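Local coordinates for protein antigen TpF1 (Treponema pallidum, PDB 2FJC) that binds ferric iron as a Dps-family mini-ferritin, probably oxidising ferrous iron, and may have a structural role in the outer membrane, at residues B[115-120]-B[138-143]. Residues are numbered along the deposited sequence; the frame is centred on the assembly and turned at random.
Sequences TRFSQT and DILRTL
Around Phe117 and Leu140, whose CA atoms lie 6.9 Å apart, helical segments 115-120 and 138-143 run nearly antiparallel at 155°, their axes 10.0 Å apart at closest approach. Phe117 gives the largest share of the contact and meets three aliphatic side chains of the other helix. With CG anti to the carbonyl carbon, beside the backbone N (chi1 -79°), its ring is set against Ile139 and Leu143. Ile139 lays CG2 over one face of the ring, 4.2 Å from the centroid and displaced toward the rim at CE2, a CH-pi contact. Leu143 comes to the ring edge instead, close to the ring plane, with CD1 3.5 Å from Phe117 CD2 and next nearest to CE2. Both side chains cross that of Phe117 at about a right angle, and the CD2-CE2 side of the ring is held by one methyl above and another at the rim. Leu140 touches the root of the aromatic side chain: its CD1 approaches Phe117 CB, while CD2 lies 4.0 Å from Ser118 OG. That hydroxyl is hydrogen-bonded to Ser114 O one turn back on its own helix, which satisfies it beside the leucine methyls. Within the second helix, Ile139 O accepts from both Leu143 N and Thr142 OG1, the latter at 3.0 Å. Apart from Ser118 OG the touching side-chain groups are apolar, part of the buried interior of the ferritin-like four-helix bundle, where helix 99-127 packs against helix 130-154. Beyond the bundle, Leu140 packs on Val131 of a neighbouring subunit. Phe117 also reaches Leu25 and the His21 ring on helix 8-38, and with Ile139 it touches Ile65 of helix 44-71, which brings all four long helices together here.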
ATOM      1  N   THR B 115       2.393   1.365 -38.304  1.00 37.09           N
ATOM      2  CA  THR B 115       2.642   0.655 -39.546  1.00 38.39           C
ATOM      3  C   THR B 115       4.082   0.114 -39.551  1.00 38.31           C
ATOM      4  O   THR B 115       4.337  -0.994 -40.026  1.00 37.28           O
ATOM      5  CB  THR B 115       2.396   1.558 -40.783  1.00 39.83           C
ATOM      6  OG1 THR B 115       3.386   2.586 -40.836  1.00 45.29           O
ATOM      7  CG2 THR B 115       1.023   2.203 -40.709  1.00 38.60           C
ATOM      8  N   ARG B 116       5.019   0.880 -39.008  1.00 36.99           N
ATOM      9  CA  ARG B 116       6.395   0.416 -38.970  1.00 39.32           C
ATOM     10  C   ARG B 116       6.543  -0.790 -38.040  1.00 38.09           C
ATOM     11  O   ARG B 116       7.216  -1.758 -38.379  1.00 36.57           O
ATOM     12  CB  ARG B 116       7.341   1.544 -38.547  1.00 41.41           C
ATOM     13  CG  ARG B 116       7.383   2.670 -39.571  1.00 46.75           C
ATOM     14  CD  ARG B 116       8.810   3.072 -39.899  1.00 52.48           C
ATOM     15  NE  ARG B 116       9.578   1.959 -40.447  1.00 55.13           N
ATOM     16  CZ  ARG B 116       9.306   1.363 -41.604  1.00 57.30           C
ATOM     17  NH1 ARG B 116      10.059   0.354 -42.026  1.00 57.57           N
ATOM     18  NH2 ARG B 116       8.286   1.782 -42.344  1.00 58.23           N
ATOM     19  N   PHE B 117       5.899  -0.739 -36.879  1.00 37.73           N
ATOM     20  CA  PHE B 117       5.968  -1.847 -35.933  1.00 37.39           C
ATOM     21  C   PHE B 117       5.313  -3.096 -36.501  1.00 36.64           C
ATOM     22  O   PHE B 117       5.781  -4.207 -36.270  1.00 36.10           O
ATOM     23  CB  PHE B 117       5.293  -1.493 -34.605  1.00 37.23           C
ATOM     24  CG  PHE B 117       6.133  -0.630 -33.700  1.00 39.67           C
ATOM     25  CD1 PHE B 117       7.427  -0.999 -33.366  1.00 41.29           C
ATOM     26  CD2 PHE B 117       5.620   0.539 -33.159  1.00 40.54           C
ATOM     27  CE1 PHE B 117       8.194  -0.217 -32.508  1.00 41.28           C
ATOM     28  CE2 PHE B 117       6.381   1.322 -32.301  1.00 40.71           C
ATOM     29  CZ  PHE B 117       7.672   0.942 -31.976  1.00 40.42           C
ATOM     30  N   SER B 118       4.224  -2.913 -37.239  1.00 36.31           N
ATOM     31  CA  SER B 118       3.533  -4.041 -37.842  1.00 35.27           C
ATOM     32  C   SER B 118       4.443  -4.800 -38.809  1.00 34.86           C
ATOM     33  O   SER B 118       4.379  -6.022 -38.892  1.00 33.04           O
ATOM     34  CB  SER B 118       2.280  -3.573 -38.576  1.00 33.58           C
ATOM     35  OG  SER B 118       1.228  -3.314 -37.672  1.00 32.54           O
ATOM     36  N   GLN B 119       5.289  -4.079 -39.536  1.00 33.99           N
ATOM     37  CA  GLN B 119       6.187  -4.736 -40.472  1.00 36.06           C
ATOM     38  C   GLN B 119       7.135  -5.634 -39.691  1.00 34.59           C
ATOM     39  O   GLN B 119       7.429  -6.753 -40.105  1.00 34.48           O
ATOM     40  CB  GLN B 119       6.986  -3.708 -41.275  1.00 36.27           C
ATOM     41  CG  GLN B 119       6.115  -2.680 -41.963  1.00 42.44           C
ATOM     42  CD  GLN B 119       6.924  -1.614 -42.675  1.00 46.02           C
ATOM     43  OE1 GLN B 119       7.945  -1.141 -42.163  1.00 46.35           O
ATOM     44  NE2 GLN B 119       6.465  -1.218 -43.859  1.00 47.31           N
ATOM     45  N   THR B 120       7.601  -5.134 -38.553  1.00 33.49           N
ATOM     46  CA  THR B 120       8.511  -5.887 -37.720  1.00 32.24           C
ATOM     47  C   THR B 120       7.813  -7.108 -37.133  1.00 32.39           C
ATOM     48  O   THR B 120       8.389  -8.192 -37.085  1.00 31.22           O
ATOM     49  CB  THR B 120       9.048  -5.023 -36.587  1.00 31.62           C
ATOM     50  OG1 THR B 120       9.666  -3.858 -37.138  1.00 33.01           O
ATOM     51  CG2 THR B 120      10.079  -5.792 -35.777  1.00 32.81           C
ATOM     52  N   ASP B 138       2.816  -6.160 -28.104  1.00 35.41           N
ATOM     53  CA  ASP B 138       2.368  -5.489 -26.886  1.00 34.98           C
ATOM     54  C   ASP B 138       2.350  -3.982 -27.113  1.00 34.56           C
ATOM     55  O   ASP B 138       1.429  -3.286 -26.696  1.00 33.98           O
ATOM     56  CB  ASP B 138       3.285  -5.804 -25.699  1.00 35.86           C
ATOM     57  CG  ASP B 138       3.041  -7.191 -25.112  1.00 39.78           C
ATOM     58  OD1 ASP B 138       2.007  -7.815 -25.450  1.00 39.22           O
ATOM     59  OD2 ASP B 138       3.883  -7.650 -24.299  1.00 40.71           O
ATOM     60  N   ILE B 139       3.392  -3.487 -27.762  1.00 34.15           N
ATOM     61  CA  ILE B 139       3.511  -2.075 -28.065  1.00 33.90           C
ATOM     62  C   ILE B 139       2.421  -1.686 -29.063  1.00 34.39           C
ATOM     63  O   ILE B 139       1.795  -0.642 -28.933  1.00 35.70           O
ATOM     64  CB  ILE B 139       4.894  -1.779 -28.646  1.00 32.57           C
ATOM     65  CG1 ILE B 139       5.955  -2.011 -27.565  1.00 30.45           C
ATOM     66  CG2 ILE B 139       4.942  -0.364 -29.180  1.00 31.68           C
ATOM     67  CD1 ILE B 139       7.400  -1.942 -28.075  1.00 30.43           C
ATOM     68  N   LEU B 140       2.198  -2.542 -30.051  1.00 33.95           N
ATOM     69  CA  LEU B 140       1.175  -2.319 -31.057  1.00 32.88           C
ATOM     70  C   LEU B 140      -0.198  -2.192 -30.376  1.00 33.93           C
ATOM     71  O   LEU B 140      -1.038  -1.391 -30.793  1.00 32.73           O
ATOM     72  CB  LEU B 140       1.163  -3.496 -32.031  1.00 32.51           C
ATOM     73  CG  LEU B 140       1.421  -3.343 -33.532  1.00 33.34           C
ATOM     74  CD1 LEU B 140       2.088  -2.022 -33.882  1.00 32.93           C
ATOM     75  CD2 LEU B 140       2.272  -4.531 -33.966  1.00 30.10           C
ATOM     76  N   ARG B 141      -0.429  -2.978 -29.332  1.00 34.27           N
ATOM     77  CA  ARG B 141      -1.700  -2.923 -28.636  1.00 36.15           C
ATOM     78  C   ARG B 141      -1.900  -1.574 -27.961  1.00 36.85           C
ATOM     79  O   ARG B 141      -2.970  -0.985 -28.086  1.00 36.08           O
ATOM     80  CB  ARG B 141      -1.819  -4.038 -27.595  1.00 37.75           C
ATOM     81  CG  ARG B 141      -3.209  -4.100 -26.963  1.00 42.76           C
ATOM     82  CD  ARG B 141      -3.334  -5.152 -25.856  1.00 45.68           C
ATOM     83  NE  ARG B 141      -2.746  -6.437 -26.232  1.00 49.32           N
ATOM     84  CZ  ARG B 141      -3.010  -7.589 -25.616  1.00 50.34           C
ATOM     85  NH1 ARG B 141      -3.860  -7.617 -24.595  1.00 49.02           N
ATOM     86  NH2 ARG B 141      -2.417  -8.709 -26.014  1.00 49.66           N
ATOM     87  N   THR B 142      -0.884  -1.069 -27.261  1.00 36.30           N
ATOM     88  CA  THR B 142      -1.049   0.219 -26.601  1.00 37.99           C
ATOM     89  C   THR B 142      -1.160   1.353 -27.631  1.00 38.17           C
ATOM     90  O   THR B 142      -1.875   2.335 -27.405  1.00 39.33           O
ATOM     91  CB  THR B 142       0.097   0.523 -25.596  1.00 38.14           C
ATOM     92  OG1 THR B 142       1.300   0.808 -26.308  1.00 42.91           O
ATOM     93  CG2 THR B 142       0.330  -0.660 -24.678  1.00 36.17           C
ATOM     94  N   LEU B 143      -0.469   1.226 -28.762  1.00 37.14           N
ATOM     95  CA  LEU B 143      -0.554   2.248 -29.802  1.00 36.05           C
ATOM     96  C   LEU B 143      -1.965   2.274 -30.379  1.00 35.68           C
ATOM     97  O   LEU B 143      -2.533   3.332 -30.602  1.00 34.34           O
ATOM     98  CB  LEU B 143       0.434   1.977 -30.934  1.00 34.25           C
ATOM     99  CG  LEU B 143       1.867   2.467 -30.755  1.00 35.49           C
ATOM    100  CD1 LEU B 143       2.688   2.001 -31.932  1.00 36.89           C
ATOM    101  CD2 LEU B 143       1.904   3.980 -30.651  1.00 35.14           C
TER